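Local coordinates for protein carbon monoxide dehydrogenase (Thermococcus sp. AM4, PDB 6T7J) that catalyses the oxidation of carbon monoxide to carbon dioxide, probably passing the electrons through its iron-sulfur clusters, here with an active-site cluster lacking nickel, at residues A[3-8]-A[26-31]; A[87-92]-A[214-219]; A[169-174]-A[227-232]; A[291-296]-A[392-397]; A[440-445]-A[502-507]. All coordinates share one frame; numbering follows the deposited sequence.

Contact 1: A[3-8]-A[26-31]; sequences EYIKYR and KAEEEG
Arg8 and Glu28 both set CG beside the backbone N (chi1 -59° and -67°). The Glu28 chain then bends at chi2 and lays its carboxylate against the aliphatic part of Arg8, with OE1 3.2 Å from Arg8 CD and OE2 3.2 Å from Arg8 CA. OE1 also sits over one face of the guanidinium, 3.4 Å from Arg8 NE. The two planes are 71° apart, and no N-H points at the oxygen, so the salt bridge rests on charge alone. Glu28 OE2 takes hydrogen bonds from Val9 N and His37 NE2. An alanine in place of Glu28 would probably leave Val9 N and His37 NE2 without this acceptor and the Arg8 guanidinium without the charge over its face. Ile5 crosses Glu28 at about a right angle, and its CD1 rests 3.6 Å from Glu28 CA. At the start of the N-terminal segment, Glu3 N donates to Gly31 O at 3.2 Å. Gly31 has positive phi, and a CB there would clash with Glu3 O. The contact lies at the surface, where the N-terminal segment runs past the end of helix 20-30. That end is a Schellman motif, with Gly31 the first residue to leave the helix.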
# COMPACT_ATOMS: atom_id res chain seq x y z
N GLU A 3 10.84 0.51 -35.03
CA GLU A 3 9.45 0.91 -34.83
C GLU A 3 9.15 2.21 -35.57
O GLU A 3 10.04 3.02 -35.84
CB GLU A 3 9.15 1.10 -33.34
CG GLU A 3 7.73 0.75 -32.95
CD GLU A 3 7.64 0.19 -31.55
OE1 GLU A 3 8.58 0.41 -30.76
OE2 GLU A 3 6.63 -0.48 -31.23
N TYR A 4 7.87 2.40 -35.90
CA TYR A 4 7.40 3.63 -36.52
C TYR A 4 7.10 4.65 -35.43
O TYR A 4 6.22 4.43 -34.59
CB TYR A 4 6.16 3.37 -37.37
CG TYR A 4 6.45 2.88 -38.78
CD1 TYR A 4 7.19 3.65 -39.66
CD2 TYR A 4 5.98 1.65 -39.21
CE1 TYR A 4 7.46 3.20 -40.95
CE2 TYR A 4 6.24 1.20 -40.49
CZ TYR A 4 6.98 1.97 -41.35
OH TYR A 4 7.24 1.52 -42.63
N ILE A 5 7.82 5.76 -35.45
CA ILE A 5 7.60 6.84 -34.49
C ILE A 5 6.47 7.72 -35.00
O ILE A 5 6.57 8.33 -36.07
CB ILE A 5 8.88 7.65 -34.26
CG1 ILE A 5 9.93 6.79 -33.56
CG2 ILE A 5 8.58 8.92 -33.47
CD1 ILE A 5 11.07 7.58 -32.95
N LYS A 6 5.38 7.79 -34.23
CA LYS A 6 4.19 8.50 -34.69
C LYS A 6 4.35 10.02 -34.57
O LYS A 6 3.94 10.76 -35.47
CB LYS A 6 2.96 8.03 -33.92
CG LYS A 6 1.63 8.51 -34.48
CD LYS A 6 1.59 8.46 -35.99
CE LYS A 6 0.70 9.57 -36.54
NZ LYS A 6 1.09 9.94 -37.93
N TYR A 7 4.94 10.50 -33.48
CA TYR A 7 5.16 11.93 -33.27
C TYR A 7 6.61 12.16 -32.90
O TYR A 7 7.14 11.52 -31.99
CB TYR A 7 4.24 12.49 -32.17
CG TYR A 7 2.80 12.06 -32.29
CD1 TYR A 7 1.85 12.90 -32.86
CD2 TYR A 7 2.38 10.82 -31.83
CE1 TYR A 7 0.52 12.51 -32.97
CE2 TYR A 7 1.07 10.43 -31.93
CZ TYR A 7 0.14 11.27 -32.50
OH TYR A 7 -1.17 10.86 -32.60
N ARG A 8 7.26 13.08 -33.61
CA ARG A 8 8.65 13.40 -33.36
C ARG A 8 8.77 14.47 -32.29
O ARG A 8 7.89 15.33 -32.13
CB ARG A 8 9.34 13.86 -34.65
CG ARG A 8 9.29 12.81 -35.75
CD ARG A 8 10.25 13.12 -36.88
NE ARG A 8 10.70 11.90 -37.54
CZ ARG A 8 11.82 11.79 -38.24
NH1 ARG A 8 12.15 10.63 -38.80
NH2 ARG A 8 12.61 12.85 -38.39
N LYS A 26 19.00 10.70 -32.63
CA LYS A 26 19.54 9.40 -33.01
C LYS A 26 18.51 8.29 -32.80
O LYS A 26 18.36 7.40 -33.65
CB LYS A 26 20.82 9.11 -32.22
CG LYS A 26 21.48 7.79 -32.57
CD LYS A 26 22.83 7.65 -31.89
CE LYS A 26 23.61 6.48 -32.45
NZ LYS A 26 22.89 5.19 -32.26
N ALA A 27 17.80 8.34 -31.68
CA ALA A 27 16.73 7.38 -31.44
C ALA A 27 15.65 7.47 -32.51
O ALA A 27 15.14 6.45 -32.98
CB ALA A 27 16.11 7.61 -30.05
N GLU A 28 15.31 8.69 -32.92
CA GLU A 28 14.30 8.87 -33.96
C GLU A 28 14.76 8.26 -35.28
O GLU A 28 14.02 7.52 -35.94
CB GLU A 28 13.97 10.35 -34.14
CG GLU A 28 13.29 10.97 -32.95
CD GLU A 28 12.32 12.06 -33.34
OE1 GLU A 28 12.30 12.42 -34.53
OE2 GLU A 28 11.59 12.55 -32.45
N GLU A 29 16.00 8.56 -35.69
CA GLU A 29 16.48 8.03 -36.96
C GLU A 29 16.68 6.52 -36.91
O GLU A 29 16.62 5.85 -37.95
CB GLU A 29 17.77 8.74 -37.38
CG GLU A 29 17.53 9.98 -38.23
CD GLU A 29 17.54 9.69 -39.73
OE1 GLU A 29 18.62 9.81 -40.35
OE2 GLU A 29 16.47 9.35 -40.28
N GLU A 30 16.89 5.96 -35.72
CA GLU A 30 16.94 4.52 -35.56
C GLU A 30 15.58 3.90 -35.30
O GLU A 30 15.46 2.67 -35.27
CB GLU A 30 17.89 4.14 -34.42
CG GLU A 30 19.30 3.80 -34.87
CD GLU A 30 20.34 4.07 -33.80
OE1 GLU A 30 21.22 4.92 -34.02
OE2 GLU A 30 20.26 3.43 -32.73
N GLY A 31 14.54 4.72 -35.11
CA GLY A 31 13.22 4.20 -34.83
C GLY A 31 13.04 3.67 -33.43
O GLY A 31 12.28 2.71 -33.23

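Contact 2: A[87-92]-A[214-219]; sequences RNLLRM and SLLLHG. With SF4 (iron/sulfur cluster), chain D.
Leu90 reaches from helix 81-115 to helix 212-242. Its CB points toward the second helix, and CG lies anti to the backbone N (chi1 -173°). From CG the two methyl groups take different partners. CD1 lies 3.4 Å from Gly219 CA, where a CB would be tight against it. CD2 meets Leu215 CD2 at 3.6 Å, and the two leucine side chains cross at about a right angle. CD2 also lies at the edge of the His218 ring, near its plane, 4.4 Å from ND1. Leu215 turns its other methyl, CD1, to Arg87 CG at 3.6 Å. Leu89 CD2 and Leu216 CD2 add a looser apolar pair at 4.2 Å. Helix 586-595 covers this pair, with Leu592 touching both leucines. Helix 193-203 adds Cys200, which touches both Leu90 and His218. Arg87 CB points away from the second helix, and the chain bends at chi3. Its NH2 lies 3.3 Å from S3 of the iron-sulfur cluster, which the guanidinium approaches obliquely. The positive group would probably help to balance the negative charge of the cluster. The short helix axes run nearly parallel, 10° apart, with a closest approach of 9.3 Å. This is close helix packing in a helical part of the fold, with Arg87 forming part of the pocket of the four-iron, four-sulfur cluster.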
# COMPACT_ATOMS: atom_id res chain seq x y z
N ARG A 87 -7.40 10.29 -0.85
CA ARG A 87 -7.05 8.88 -0.79
C ARG A 87 -5.98 8.53 -1.82
O ARG A 87 -5.03 7.80 -1.51
CB ARG A 87 -8.30 8.02 -1.01
CG ARG A 87 -9.26 7.98 0.17
CD ARG A 87 -10.27 6.85 0.03
NE ARG A 87 -11.08 6.96 -1.19
CZ ARG A 87 -12.21 6.30 -1.39
NH1 ARG A 87 -12.68 5.48 -0.45
NH2 ARG A 87 -12.88 6.45 -2.52
N ASN A 88 -6.12 9.03 -3.05
CA ASN A 88 -5.12 8.74 -4.07
C ASN A 88 -3.76 9.31 -3.67
O ASN A 88 -2.72 8.64 -3.83
CB ASN A 88 -5.57 9.29 -5.42
CG ASN A 88 -6.86 8.63 -5.92
OD1 ASN A 88 -7.21 7.53 -5.50
ND2 ASN A 88 -7.56 9.31 -6.82
N LEU A 89 -3.74 10.53 -3.13
CA LEU A 89 -2.48 11.10 -2.66
C LEU A 89 -1.90 10.28 -1.50
O LEU A 89 -0.68 10.10 -1.40
CB LEU A 89 -2.68 12.55 -2.24
CG LEU A 89 -1.39 13.38 -2.18
CD1 LEU A 89 -0.93 13.76 -3.58
CD2 LEU A 89 -1.58 14.62 -1.31
N LEU A 90 -2.77 9.79 -0.61
CA LEU A 90 -2.31 8.95 0.49
C LEU A 90 -1.64 7.69 -0.03
O LEU A 90 -0.63 7.24 0.52
CB LEU A 90 -3.48 8.59 1.40
CG LEU A 90 -3.09 7.85 2.68
CD1 LEU A 90 -2.00 8.63 3.36
CD2 LEU A 90 -4.26 7.66 3.62
N ARG A 91 -2.19 7.10 -1.10
CA ARG A 91 -1.56 5.90 -1.65
C ARG A 91 -0.23 6.23 -2.32
O ARG A 91 0.70 5.41 -2.29
CB ARG A 91 -2.51 5.20 -2.61
CG ARG A 91 -3.68 4.53 -1.91
CD ARG A 91 -4.25 3.36 -2.69
NE ARG A 91 -5.27 2.66 -1.92
CZ ARG A 91 -6.10 1.76 -2.43
NH1 ARG A 91 -6.04 1.44 -3.71
NH2 ARG A 91 -7.01 1.18 -1.64
N MET A 92 -0.11 7.42 -2.91
CA MET A 92 1.19 7.85 -3.43
C MET A 92 2.22 7.94 -2.30
O MET A 92 3.36 7.46 -2.43
CB MET A 92 1.06 9.19 -4.14
CG MET A 92 0.18 9.17 -5.38
SD MET A 92 0.30 10.69 -6.33
CE MET A 92 1.53 10.23 -7.55
N SER A 214 -8.11 13.74 8.15
CA SER A 214 -7.49 12.58 8.79
C SER A 214 -6.63 11.80 7.81
O SER A 214 -5.55 11.33 8.17
CB SER A 214 -8.57 11.69 9.41
OG SER A 214 -9.63 11.45 8.51
N LEU A 215 -7.10 11.65 6.57
CA LEU A 215 -6.30 10.98 5.55
C LEU A 215 -4.95 11.66 5.37
O LEU A 215 -3.90 11.00 5.38
CB LEU A 215 -7.06 10.94 4.22
CG LEU A 215 -8.23 9.97 4.08
CD1 LEU A 215 -9.10 10.36 2.89
CD2 LEU A 215 -7.74 8.54 3.93
N LEU A 216 -4.95 12.99 5.23
CA LEU A 216 -3.70 13.70 4.99
C LEU A 216 -2.84 13.78 6.24
O LEU A 216 -1.61 13.82 6.14
CB LEU A 216 -4.00 15.09 4.43
CG LEU A 216 -4.68 15.06 3.05
CD1 LEU A 216 -4.75 16.45 2.44
CD2 LEU A 216 -3.97 14.08 2.12
N LEU A 217 -3.45 13.76 7.43
CA LEU A 217 -2.66 13.73 8.65
C LEU A 217 -1.95 12.39 8.81
O LEU A 217 -0.78 12.33 9.23
CB LEU A 217 -3.54 14.02 9.87
CG LEU A 217 -3.95 15.47 10.09
CD1 LEU A 217 -4.95 15.59 11.23
CD2 LEU A 217 -2.72 16.34 10.35
N HIS A 218 -2.62 11.29 8.46
CA HIS A 218 -1.92 10.02 8.46
C HIS A 218 -0.87 9.96 7.36
O HIS A 218 0.16 9.30 7.53
CB HIS A 218 -2.88 8.85 8.33
CG HIS A 218 -2.20 7.51 8.38
ND1 HIS A 218 -2.10 6.69 7.28
CD2 HIS A 218 -1.55 6.89 9.39
CE1 HIS A 218 -1.44 5.59 7.62
NE2 HIS A 218 -1.09 5.70 8.89
N GLY A 219 -1.12 10.62 6.23
CA GLY A 219 -0.07 10.76 5.23
C GLY A 219 1.14 11.47 5.78
O GLY A 219 2.28 11.10 5.48
FE1 SF4 D . -16.18 4.61 -4.05
FE2 SF4 D . -13.82 4.73 -5.42
FE3 SF4 D . -16.20 4.50 -6.84
FE4 SF4 D . -15.15 2.50 -5.24
S1 SF4 D . -14.25 3.34 -7.20
S2 SF4 D . -17.37 3.17 -5.38
S3 SF4 D . -14.21 3.58 -3.46
S4 SF4 D . -15.53 6.26 -5.53

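Contact 3: A[169-174]-A[227-232]; sequences LRMLAL and GWSGSM
A wider pi-type turn in helix 212-242 faces a short 3-10 segment, 170-174, in this buried helical packing. Met171 lies over the turn. Its CB approaches Trp228 O at 3.3 Å. Its chain bends at both chi2 and chi3, and CE meets Met232 CG at 3.6 Å. Leu174 CD1 touches the same CG at 3.7 Å, so Met232 CG has a contact from each of two residues of the 3-10 segment. Both side chains cross Met232 obliquely. Leu169 CD1 packs on Ser229 CB at 3.6 Å. Ser229 OG is anti to the backbone N (chi1 180°) and hydrogen-bonds to Glu160 OE2. Glu160, on helix 146-162, also accepts hydrogen bonds from the backbone N of Arg170 and Met171, and thus bonds to both segments. Trp228 NE1 bonds to Ser570 OG, and its ring makes an edge-to-face contact with Trp183. Leu172 crosses Trp228 at about a right angle, with its CD2 3.6 Å from Trp228 CB. At the six-membered ring of the indole, the carbonyl oxygen Leu174 O approaches obliquely and lies 3.4 Å from Trp228 CZ3.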
# COMPACT_ATOMS: atom_id res chain seq x y z
N LEU A 169 8.66 6.07 16.80
CA LEU A 169 9.84 5.45 16.21
C LEU A 169 11.10 5.87 16.96
O LEU A 169 11.25 7.04 17.34
CB LEU A 169 9.95 5.83 14.73
CG LEU A 169 9.07 5.06 13.75
CD1 LEU A 169 9.06 5.75 12.41
CD2 LEU A 169 9.57 3.63 13.61
N ARG A 170 12.01 4.92 17.16
CA ARG A 170 13.23 5.21 17.91
C ARG A 170 14.08 6.26 17.21
O ARG A 170 14.62 7.16 17.85
CB ARG A 170 14.03 3.92 18.11
CG ARG A 170 13.27 2.83 18.83
CD ARG A 170 13.17 3.11 20.32
NE ARG A 170 14.48 3.25 20.94
CZ ARG A 170 15.15 2.27 21.53
NH1 ARG A 170 16.34 2.50 22.06
NH2 ARG A 170 14.62 1.05 21.59
N MET A 171 14.19 6.18 15.88
CA MET A 171 15.04 7.10 15.13
C MET A 171 14.61 8.55 15.30
O MET A 171 15.40 9.46 15.01
CB MET A 171 15.06 6.72 13.65
CG MET A 171 15.81 5.43 13.35
SD MET A 171 17.58 5.56 13.64
CE MET A 171 18.11 6.32 12.11
N LEU A 172 13.38 8.80 15.77
CA LEU A 172 12.94 10.16 16.06
C LEU A 172 13.82 10.84 17.10
O LEU A 172 13.73 12.07 17.25
CB LEU A 172 11.49 10.16 16.53
CG LEU A 172 10.43 9.82 15.48
CD1 LEU A 172 9.04 10.10 16.01
CD2 LEU A 172 10.68 10.59 14.20
N ALA A 173 14.67 10.09 17.81
CA ALA A 173 15.64 10.71 18.70
C ALA A 173 16.59 11.65 17.96
O ALA A 173 17.26 12.46 18.59
CB ALA A 173 16.45 9.63 19.43
N LEU A 174 16.65 11.56 16.63
CA LEU A 174 17.46 12.48 15.84
C LEU A 174 16.74 13.79 15.54
O LEU A 174 17.38 14.73 15.06
CB LEU A 174 17.90 11.82 14.53
CG LEU A 174 18.95 10.71 14.65
CD1 LEU A 174 18.77 9.69 13.54
CD2 LEU A 174 20.34 11.30 14.61
N GLY A 227 11.00 9.77 6.34
CA GLY A 227 12.14 10.67 6.33
C GLY A 227 13.01 10.56 7.57
O GLY A 227 14.24 10.50 7.47
N TRP A 228 12.38 10.56 8.74
CA TRP A 228 13.11 10.58 10.00
C TRP A 228 13.44 9.19 10.53
O TRP A 228 13.89 9.06 11.67
CB TRP A 228 12.32 11.37 11.04
CG TRP A 228 12.44 12.85 10.87
CD1 TRP A 228 11.53 13.68 10.29
CD2 TRP A 228 13.54 13.67 11.26
NE1 TRP A 228 11.99 14.98 10.30
CE2 TRP A 228 13.23 15.00 10.90
CE3 TRP A 228 14.76 13.42 11.90
CZ2 TRP A 228 14.09 16.07 11.14
CZ3 TRP A 228 15.62 14.48 12.14
CH2 TRP A 228 15.27 15.79 11.76
N SER A 229 13.22 8.14 9.74
CA SER A 229 13.51 6.79 10.20
C SER A 229 14.04 5.92 9.06
O SER A 229 15.23 5.60 9.02
CB SER A 229 12.27 6.15 10.82
OG SER A 229 12.54 4.83 11.26
N GLY A 230 13.16 5.54 8.13
CA GLY A 230 13.52 4.66 7.04
C GLY A 230 14.63 5.20 6.16
O GLY A 230 15.70 4.58 6.04
N SER A 231 14.40 6.35 5.53
CA SER A 231 15.45 6.99 4.75
C SER A 231 16.64 7.35 5.63
O SER A 231 17.80 7.25 5.20
CB SER A 231 14.89 8.23 4.05
OG SER A 231 14.40 7.92 2.76
N MET A 232 16.37 7.77 6.86
CA MET A 232 17.44 8.10 7.80
C MET A 232 18.29 6.88 8.11
O MET A 232 19.53 6.95 8.12
CB MET A 232 16.84 8.67 9.09
CG MET A 232 17.87 9.30 10.02
SD MET A 232 18.46 10.89 9.43
CE MET A 232 17.07 11.94 9.83

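Contact 4: A[291-296]-A[392-397]; sequences KKYGAK and AIENYP
Tyr293 has the most surface buried by this contact, followed by Tyr396. Tyr293 comes just after helix 284-292, which ends in a Schellman motif with Gly294 at the positive-phi position. The Tyr293 ring lies on the C-terminal turn of helix 381-395. Glu394 CA sits over one face in a CH-pi contact, 4.1 Å from the ring centroid and 17° off the normal. The Glu394 side chain continues to the hydroxyl end of the ring, where CG comes 3.2 Å from Tyr293 OH. Ile393 CG2 meets Tyr293 CD2 obliquely at 3.7 Å, while Pro397 CG lies at the ring edge, 3.9 Å from CD1. Phe289 makes an edge-to-face contact with the same ring. An alanine in place of Tyr293 would probably open a gap beside Ile393 and Pro397 and leave Glu394 CA and CG without the ring they pack on. The second ring, Tyr396, has CG anti to its backbone N (chi1 179°), which directs CG toward Ala295. Its edge is turned to Tyr293 O, which lies near the ring plane. Val262 of strand 261-268 touches both Tyr396 and Ala295. Ala295 CB sits over one face of the Tyr396 ring, 3.7 Å from the centroid and offset toward the rim, nearest CE2 at 3.5 Å.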
# COMPACT_ATOMS: atom_id res chain seq x y z
N LYS A 291 41.53 -5.84 -21.38
CA LYS A 291 42.60 -5.76 -22.36
C LYS A 291 42.68 -7.04 -23.20
O LYS A 291 42.81 -6.98 -24.41
CB LYS A 291 43.94 -5.45 -21.68
CG LYS A 291 43.91 -4.14 -20.89
CD LYS A 291 45.28 -3.51 -20.80
CE LYS A 291 46.07 -4.05 -19.64
NZ LYS A 291 47.43 -4.43 -20.10
N LYS A 292 42.53 -8.20 -22.54
CA LYS A 292 42.48 -9.46 -23.29
C LYS A 292 41.34 -9.46 -24.29
O LYS A 292 41.46 -10.09 -25.36
CB LYS A 292 42.35 -10.64 -22.34
CG LYS A 292 43.67 -11.16 -21.80
CD LYS A 292 43.45 -12.21 -20.72
CE LYS A 292 44.68 -12.35 -19.83
NZ LYS A 292 45.08 -11.05 -19.23
N TYR A 293 40.24 -8.78 -23.99
CA TYR A 293 39.11 -8.73 -24.92
C TYR A 293 39.18 -7.57 -25.90
O TYR A 293 38.22 -7.34 -26.63
CB TYR A 293 37.79 -8.69 -24.14
CG TYR A 293 37.25 -10.08 -23.89
CD1 TYR A 293 36.48 -10.72 -24.85
CD2 TYR A 293 37.53 -10.75 -22.71
CE1 TYR A 293 35.99 -12.00 -24.63
CE2 TYR A 293 37.04 -12.02 -22.49
CZ TYR A 293 36.28 -12.64 -23.45
OH TYR A 293 35.79 -13.91 -23.23
N GLY A 294 40.29 -6.84 -25.94
CA GLY A 294 40.50 -5.82 -26.94
C GLY A 294 40.16 -4.40 -26.53
O GLY A 294 40.02 -3.55 -27.42
N ALA A 295 40.04 -4.12 -25.24
CA ALA A 295 39.73 -2.78 -24.76
C ALA A 295 40.90 -2.25 -23.93
O ALA A 295 41.78 -3.00 -23.50
CB ALA A 295 38.45 -2.76 -23.92
N LYS A 296 40.90 -0.93 -23.72
CA LYS A 296 41.92 -0.32 -22.88
C LYS A 296 41.69 -0.61 -21.40
O LYS A 296 42.64 -0.57 -20.62
CB LYS A 296 41.96 1.19 -23.11
CG LYS A 296 42.32 1.58 -24.53
CD LYS A 296 42.74 3.04 -24.63
CE LYS A 296 43.11 3.41 -26.06
NZ LYS A 296 43.80 4.73 -26.13
N ALA A 392 29.90 -8.26 -19.00
CA ALA A 392 30.02 -6.99 -19.72
C ALA A 392 31.28 -6.96 -20.59
O ALA A 392 31.23 -6.58 -21.78
CB ALA A 392 30.02 -5.83 -18.72
N ILE A 393 32.41 -7.36 -20.02
CA ILE A 393 33.68 -7.33 -20.75
C ILE A 393 33.62 -8.26 -21.96
O ILE A 393 34.17 -7.95 -23.02
CB ILE A 393 34.84 -7.69 -19.81
CG1 ILE A 393 35.10 -6.54 -18.83
CG2 ILE A 393 36.09 -8.03 -20.60
CD1 ILE A 393 35.99 -6.92 -17.69
N GLU A 394 32.95 -9.40 -21.81
CA GLU A 394 32.84 -10.34 -22.91
C GLU A 394 31.86 -9.85 -23.97
O GLU A 394 31.97 -10.24 -25.14
CB GLU A 394 32.42 -11.71 -22.39
CG GLU A 394 33.49 -12.39 -21.55
CD GLU A 394 32.91 -13.29 -20.47
OE1 GLU A 394 33.69 -13.82 -19.66
OE2 GLU A 394 31.67 -13.46 -20.44
N ASN A 395 30.91 -9.00 -23.59
CA ASN A 395 30.03 -8.39 -24.58
C ASN A 395 30.70 -7.24 -25.32
O ASN A 395 30.21 -6.84 -26.38
CB ASN A 395 28.74 -7.90 -23.93
CG ASN A 395 27.66 -7.59 -24.94
OD1 ASN A 395 27.57 -8.25 -25.99
ND2 ASN A 395 26.83 -6.60 -24.65
N TYR A 396 31.78 -6.68 -24.76
CA TYR A 396 32.48 -5.58 -25.44
C TYR A 396 32.75 -5.80 -26.93
O TYR A 396 32.55 -4.85 -27.70
CB TYR A 396 33.80 -5.28 -24.72
CG TYR A 396 34.61 -4.18 -25.36
CD1 TYR A 396 34.27 -2.84 -25.18
CD2 TYR A 396 35.72 -4.47 -26.16
CE1 TYR A 396 35.01 -1.83 -25.77
CE2 TYR A 396 36.46 -3.46 -26.75
CZ TYR A 396 36.10 -2.14 -26.55
OH TYR A 396 36.83 -1.13 -27.13
N PRO A 397 33.20 -6.97 -27.40
CA PRO A 397 33.43 -7.12 -28.85
C PRO A 397 32.20 -6.93 -29.72
O PRO A 397 32.33 -6.75 -30.93
CB PRO A 397 33.98 -8.55 -28.98
CG PRO A 397 34.59 -8.83 -27.66
CD PRO A 397 33.72 -8.13 -26.66

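Contact 5: A[440-445]-A[502-507]; sequences GTIKGI and PGLKKI
Ile442 and Ile507 cross at about a right angle, and the tip of Ile442, CD1, meets both branches of Ile507. This methyl lies 3.7 Å from Ile507 CG2 and 3.8 Å from Ile507 CD1. It also reaches Leu504 CD1 at 4.0 Å. Ile442 CG1 is beside its backbone N (chi1 -67°), and CD1 lies anti to CA, which carries it to the helix. Ile507 CG1 is anti to its own N (chi1 -157°), an arrangement that leaves CG2 and CD1 both facing Ile442 CD1. The three side chains thus form a small apolar patch between the loop and helix 502-507. Beside it the backbones come close. Thr441 O makes a CA-H...O contact with Gly503 CA at 3.3 Å, with an angle of 142° at the hydrogen. A CB on Gly503 would clash with this oxygen. Thr441 CG2 packs on the same CA at 3.6 Å. The first turn of the helix is held by Asp473, whose carboxylate accepts from Gly503 N and Leu504 N. The loop 440-443 leads from helix 431-439 into strand 444-448 of a parallel sheet. Ala436 of that helix touches both Thr441 and Ile507. Leu475 of the adjacent strand 474-478 touches both Ile442 and Leu504, so the patch lies between helix 431-439, helix 502-511 and strand 474-478.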
# COMPACT_ATOMS: atom_id res chain seq x y z
N GLY A 440 23.38 38.31 6.94
CA GLY A 440 22.86 38.50 5.61
C GLY A 440 23.82 38.12 4.51
O GLY A 440 23.47 38.22 3.33
N THR A 441 25.04 37.70 4.87
CA THR A 441 25.98 37.21 3.87
C THR A 441 25.39 36.04 3.09
O THR A 441 25.60 35.91 1.88
CB THR A 441 27.30 36.81 4.54
OG1 THR A 441 27.56 37.70 5.63
CG2 THR A 441 28.44 36.89 3.54
N ILE A 442 24.64 35.18 3.77
CA ILE A 442 23.84 34.14 3.14
C ILE A 442 22.39 34.37 3.55
O ILE A 442 22.08 34.39 4.75
CB ILE A 442 24.32 32.73 3.53
CG1 ILE A 442 25.71 32.47 2.95
CG2 ILE A 442 23.33 31.68 3.04
CD1 ILE A 442 26.22 31.07 3.17
N LYS A 443 21.52 34.57 2.57
CA LYS A 443 20.11 34.84 2.87
C LYS A 443 19.44 33.62 3.49
O LYS A 443 18.68 33.75 4.45
CB LYS A 443 19.37 35.27 1.60
CG LYS A 443 19.11 36.77 1.52
CD LYS A 443 20.38 37.57 1.75
CE LYS A 443 20.09 39.05 1.86
NZ LYS A 443 21.27 39.81 2.35
N GLY A 444 19.71 32.44 2.95
CA GLY A 444 19.14 31.23 3.49
C GLY A 444 19.72 30.02 2.79
O GLY A 444 20.68 30.12 2.02
N ILE A 445 19.12 28.87 3.07
CA ILE A 445 19.51 27.60 2.46
C ILE A 445 18.27 26.98 1.83
O ILE A 445 17.17 27.05 2.40
CB ILE A 445 20.13 26.63 3.49
CG1 ILE A 445 21.24 27.33 4.27
CG2 ILE A 445 20.65 25.38 2.80
CD1 ILE A 445 21.59 26.65 5.57
N PRO A 502 27.40 38.16 -4.13
CA PRO A 502 28.64 38.57 -3.44
C PRO A 502 28.90 37.82 -2.15
O PRO A 502 30.01 37.33 -1.94
CB PRO A 502 28.42 40.07 -3.20
CG PRO A 502 26.94 40.26 -3.25
CD PRO A 502 26.44 39.27 -4.26
N GLY A 503 27.89 37.70 -1.27
CA GLY A 503 28.12 37.04 0.00
C GLY A 503 28.42 35.56 -0.15
O GLY A 503 29.35 35.03 0.47
N LEU A 504 27.62 34.87 -0.97
CA LEU A 504 27.87 33.45 -1.22
C LEU A 504 29.21 33.24 -1.90
O LEU A 504 29.94 32.30 -1.57
CB LEU A 504 26.74 32.86 -2.06
CG LEU A 504 26.68 31.33 -2.15
CD1 LEU A 504 26.71 30.70 -0.77
CD2 LEU A 504 25.44 30.89 -2.92
N LYS A 505 29.57 34.11 -2.85
CA LYS A 505 30.88 34.03 -3.49
C LYS A 505 32.00 34.14 -2.46
O LYS A 505 32.93 33.32 -2.44
CB LYS A 505 31.00 35.13 -4.55
CG LYS A 505 32.29 35.15 -5.33
CD LYS A 505 32.21 36.13 -6.50
CE LYS A 505 30.91 35.97 -7.28
NZ LYS A 505 30.80 36.94 -8.40
N LYS A 506 31.91 35.15 -1.59
CA LYS A 506 32.94 35.34 -0.58
C LYS A 506 33.05 34.14 0.35
O LYS A 506 34.16 33.67 0.64
CB LYS A 506 32.66 36.61 0.23
CG LYS A 506 32.56 37.87 -0.61
CD LYS A 506 32.30 39.10 0.24
CE LYS A 506 33.05 40.30 -0.31
NZ LYS A 506 34.51 40.23 0.00
N ILE A 507 31.92 33.60 0.80
CA ILE A 507 32.00 32.51 1.77
C ILE A 507 32.43 31.20 1.11
O ILE A 507 33.15 30.40 1.72
CB ILE A 507 30.68 32.37 2.55
CG1 ILE A 507 30.94 31.66 3.88
CG2 ILE A 507 29.63 31.63 1.73
CD1 ILE A 507 29.70 31.47 4.72

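How the contacts relate
From the N terminus, contact 1 closes a short loop, with 17 residues between its segments, and ties the N-terminal segment to helix 20-30. Contact 2 joins helix 81-115 to helix 212-242. Contact 3 starts within that span and returns to helix 212-242 farther along, so the two cross in sequence. They do not touch: their nearest atoms are about 9 Å apart. Contact 4 follows in series and ties together two helix ends beside the first parallel sheet. Contact 5 comes last and ties a helix to the loop entering the second parallel sheet. Contacts 2 and 4 lie on opposite sides of the chain's centre, as do contacts 1 and 3.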